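Local atomic coordinates of PurR transcriptional regulator (Vibrio parahaemolyticus, PDB entry 3D8U), a protein that probably binds cis-regulatory DNA and controls transcription, as a regulator of the LacI/PurR family. Residues T209-M221 with P227-M239. Residues are numbered along the deposited sequence; the frame is centred on the assembly and turned at random.
Sequences TDIAIICLEGSSM and PSLTSAEFDYERM
Three backbone hydrogen bonds join Cys215 and Gly218 to Thr230 and Ala232. Cys215 N gives to Thr230 O (3.1 Å) in the carbonyl plane, and Cys215 O takes Ala232 N (3.1 Å); both bonds come from Cys215, to the residues before and after Ser231, the pattern of a parallel bridge, here a single one. Past the turn, Gly218 N reaches Ala232 O at 2.9 Å. The short strands 212-215 and 231-233 run nearly parallel, 13° apart. Strand 212-215 is the outermost within this chain of a four-stranded parallel sheet, while 231-233 pairs antiparallel with 265-267 and leads on to helix 236-251, as in the periplasmic-binding-protein-like core of LacI-family regulators.

Among side chains, Tyr236 OH donates to the anti lone pair of Glu217 OE2 at 3.0 Å. With CG anti to its backbone N (chi1 -165°) and the chain extended, Glu217 brings OE2 to the edge of the Tyr236 ring; carboxylate and ring stand 76° apart. Tyr236 and Glu217 both touch helix 16-32, which belongs to the lobe built on the five-stranded parallel sheet. The Phe234 ring turns its edge to Leu216 O, 3.4 Å from Phe234 CE2. Thr230 OG1 is hydrogen-bonded to Thr272 OG1 and to the backbone N of Arg269.

Apolar contacts lie along strand 212-215, before the bridge: Ile214 CG1 lies against Thr230 CG2, the two side chains crossing obliquely, while Ile213 CG2 touches Leu229 CD2.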
# COMPACT_ATOMS: atom_id res chain seq x y z
N THR B 209 -21.33 0.12 20.71
CA THR B 209 -22.35 -0.46 21.59
C THR B 209 -23.20 -1.57 20.98
O THR B 209 -23.98 -2.18 21.69
CB THR B 209 -23.25 0.59 22.27
OG1 THR B 209 -24.01 1.26 21.28
CG2 THR B 209 -22.42 1.60 23.05
N ASP B 210 -23.07 -1.84 19.68
CA ASP B 210 -23.69 -3.06 19.10
C ASP B 210 -22.60 -3.97 18.65
O ASP B 210 -22.62 -5.15 18.90
CB ASP B 210 -24.60 -2.76 17.91
CG ASP B 210 -25.84 -1.99 18.29
OD1 ASP B 210 -26.55 -2.45 19.22
OD2 ASP B 210 -26.10 -0.95 17.65
N ILE B 211 -21.62 -3.41 17.97
CA ILE B 211 -20.45 -4.15 17.64
C ILE B 211 -19.22 -3.30 18.01
O ILE B 211 -19.15 -2.09 17.69
CB ILE B 211 -20.54 -4.58 16.17
CG1 ILE B 211 -21.44 -5.84 16.10
CG2 ILE B 211 -19.16 -4.81 15.58
CD1 ILE B 211 -21.99 -6.18 14.75
N ALA B 212 -18.29 -3.92 18.74
CA ALA B 212 -17.00 -3.29 18.97
C ALA B 212 -16.01 -3.78 17.92
O ALA B 212 -16.12 -4.90 17.45
CB ALA B 212 -16.52 -3.63 20.34
N ILE B 213 -15.02 -2.98 17.56
CA ILE B 213 -14.09 -3.42 16.51
C ILE B 213 -12.64 -3.23 16.93
O ILE B 213 -12.28 -2.22 17.55
CB ILE B 213 -14.36 -2.67 15.15
CG1 ILE B 213 -15.67 -3.15 14.48
CG2 ILE B 213 -13.22 -2.89 14.15
CD1 ILE B 213 -16.17 -2.24 13.33
N ILE B 214 -11.77 -4.17 16.57
CA ILE B 214 -10.35 -3.94 16.89
C ILE B 214 -9.45 -4.45 15.78
O ILE B 214 -9.59 -5.59 15.33
CB ILE B 214 -9.98 -4.55 18.28
CG1 ILE B 214 -8.61 -4.03 18.71
CG2 ILE B 214 -10.15 -6.10 18.28
CD1 ILE B 214 -7.95 -4.78 19.80
N CYS B 215 -8.52 -3.62 15.32
CA CYS B 215 -7.72 -3.98 14.15
C CYS B 215 -6.38 -4.45 14.59
O CYS B 215 -5.83 -3.93 15.56
CB CYS B 215 -7.55 -2.79 13.23
SG CYS B 215 -6.35 -3.05 11.90
N LEU B 216 -5.82 -5.43 13.91
CA LEU B 216 -4.59 -6.06 14.40
C LEU B 216 -3.30 -5.40 13.88
O LEU B 216 -2.20 -5.79 14.26
CB LEU B 216 -4.59 -7.54 14.03
CG LEU B 216 -4.81 -8.60 15.11
CD1 LEU B 216 -5.63 -8.12 16.31
CD2 LEU B 216 -5.44 -9.86 14.50
N GLU B 217 -3.46 -4.41 12.99
CA GLU B 217 -2.34 -3.74 12.35
C GLU B 217 -2.82 -2.43 11.79
O GLU B 217 -2.93 -2.26 10.57
CB GLU B 217 -1.72 -4.60 11.24
CG GLU B 217 -0.34 -4.13 10.79
CD GLU B 217 0.04 -4.53 9.35
OE1 GLU B 217 -0.86 -4.62 8.46
OE2 GLU B 217 1.27 -4.71 9.10
N GLY B 218 -3.13 -1.50 12.68
CA GLY B 218 -3.62 -0.17 12.27
C GLY B 218 -2.54 0.80 11.83
O GLY B 218 -1.36 0.63 12.09
N SER B 219 -2.97 1.82 11.12
CA SER B 219 -2.12 2.90 10.71
C SER B 219 -2.94 4.15 10.98
O SER B 219 -4.08 4.06 11.47
CB SER B 219 -1.86 2.79 9.21
OG SER B 219 -2.85 3.48 8.44
N SER B 220 -2.42 5.31 10.61
CA SER B 220 -3.19 6.54 10.73
C SER B 220 -4.50 6.44 9.97
O SER B 220 -5.44 7.19 10.24
CB SER B 220 -2.38 7.70 10.19
OG SER B 220 -2.17 7.48 8.81
N MSE B 221 -4.57 5.50 9.03
CA MSE B 221 -5.76 5.33 8.20
C MSE B 221 -6.96 5.07 9.06
O MSE B 221 -7.95 5.77 8.98
CB MSE B 221 -5.56 4.20 7.19
CG MSE B 221 -6.80 3.45 6.81
SE MSE B 221 -7.91 4.24 5.42
CE MSE B 221 -6.59 4.43 3.97
N PRO B 227 -16.55 5.75 14.04
CA PRO B 227 -15.75 6.09 15.20
C PRO B 227 -14.34 5.59 14.93
O PRO B 227 -14.20 4.60 14.23
CB PRO B 227 -16.37 5.22 16.29
CG PRO B 227 -17.75 5.03 15.88
CD PRO B 227 -17.65 4.85 14.40
N SER B 228 -13.32 6.28 15.43
CA SER B 228 -11.93 5.90 15.18
C SER B 228 -11.73 4.55 15.80
O SER B 228 -12.40 4.21 16.77
CB SER B 228 -11.03 6.85 15.92
OG SER B 228 -11.42 6.90 17.28
N LEU B 229 -10.78 3.76 15.30
CA LEU B 229 -10.74 2.42 15.85
C LEU B 229 -9.52 1.96 16.59
O LEU B 229 -8.38 2.13 16.16
CB LEU B 229 -11.21 1.36 14.83
CG LEU B 229 -11.00 1.55 13.33
CD1 LEU B 229 -9.51 1.65 13.08
CD2 LEU B 229 -11.66 0.37 12.61
N THR B 230 -9.80 1.35 17.73
CA THR B 230 -8.82 0.71 18.57
C THR B 230 -8.01 -0.26 17.74
O THR B 230 -8.55 -1.18 17.15
CB THR B 230 -9.52 -0.07 19.68
OG1 THR B 230 -10.07 0.85 20.63
CG2 THR B 230 -8.58 -1.02 20.38
N SER B 231 -6.71 -0.08 17.70
CA SER B 231 -5.89 -1.02 17.00
C SER B 231 -4.47 -1.10 17.53
O SER B 231 -4.00 -0.25 18.30
CB SER B 231 -5.78 -0.57 15.57
OG SER B 231 -4.54 0.08 15.46
N ALA B 232 -3.79 -2.12 17.05
CA ALA B 232 -2.42 -2.41 17.42
C ALA B 232 -1.53 -1.79 16.40
O ALA B 232 -1.79 -1.91 15.22
CB ALA B 232 -2.20 -3.89 17.43
N GLU B 233 -0.47 -1.12 16.85
CA GLU B 233 0.43 -0.47 15.92
C GLU B 233 1.83 -0.98 16.09
O GLU B 233 2.15 -1.51 17.14
CB GLU B 233 0.38 1.03 16.10
CG GLU B 233 -0.93 1.62 15.58
CD GLU B 233 -0.95 3.10 15.69
OE1 GLU B 233 0.11 3.68 15.96
OE2 GLU B 233 -2.02 3.69 15.51
N PHE B 234 2.64 -0.86 15.05
CA PHE B 234 4.01 -1.34 15.07
C PHE B 234 4.87 -0.27 14.45
O PHE B 234 4.37 0.60 13.75
CB PHE B 234 4.16 -2.64 14.26
CG PHE B 234 3.15 -3.72 14.60
CD1 PHE B 234 3.47 -4.72 15.50
CD2 PHE B 234 1.90 -3.74 13.99
CE1 PHE B 234 2.55 -5.71 15.81
CE2 PHE B 234 0.98 -4.71 14.29
CZ PHE B 234 1.30 -5.71 15.19
N ASP B 235 6.17 -0.32 14.68
CA ASP B 235 7.04 0.70 14.19
C ASP B 235 7.99 0.06 13.19
O ASP B 235 9.12 -0.25 13.48
CB ASP B 235 7.73 1.39 15.36
CG ASP B 235 8.65 2.52 14.95
OD1 ASP B 235 9.31 3.02 15.89
OD2 ASP B 235 8.76 2.92 13.74
N TYR B 236 7.50 -0.14 11.98
CA TYR B 236 8.31 -0.80 11.00
C TYR B 236 9.44 0.09 10.54
O TYR B 236 10.50 -0.41 10.17
CB TYR B 236 7.48 -1.30 9.81
CG TYR B 236 6.41 -2.31 10.18
CD1 TYR B 236 6.74 -3.49 10.88
CD2 TYR B 236 5.08 -2.10 9.82
CE1 TYR B 236 5.74 -4.43 11.22
CE2 TYR B 236 4.07 -3.04 10.14
CZ TYR B 236 4.41 -4.20 10.85
OH TYR B 236 3.42 -5.10 11.16
N GLU B 237 9.24 1.41 10.56
CA GLU B 237 10.37 2.31 10.31
C GLU B 237 11.56 1.97 11.23
O GLU B 237 12.66 1.81 10.73
CB GLU B 237 9.99 3.80 10.40
N ARG B 238 11.34 1.81 12.54
CA ARG B 238 12.44 1.42 13.47
C ARG B 238 13.04 0.04 13.15
O ARG B 238 14.26 -0.13 13.12
CB ARG B 238 12.03 1.49 14.95
CG ARG B 238 13.22 1.74 15.88
CD ARG B 238 12.85 2.02 17.34
NE ARG B 238 13.09 0.87 18.23
CZ ARG B 238 13.43 0.96 19.52
NH1 ARG B 238 13.59 2.16 20.07
NH2 ARG B 238 13.62 -0.13 20.26
N MSE B 239 12.17 -0.93 12.91
CA MSE B 239 12.58 -2.24 12.43
C MSE B 239 13.46 -2.10 11.21
O MSE B 239 14.47 -2.77 11.09
CB MSE B 239 11.35 -3.06 12.11
CG MSE B 239 11.61 -4.43 11.57
SE MSE B 239 9.95 -5.41 11.78
CE MSE B 239 9.62 -5.88 9.91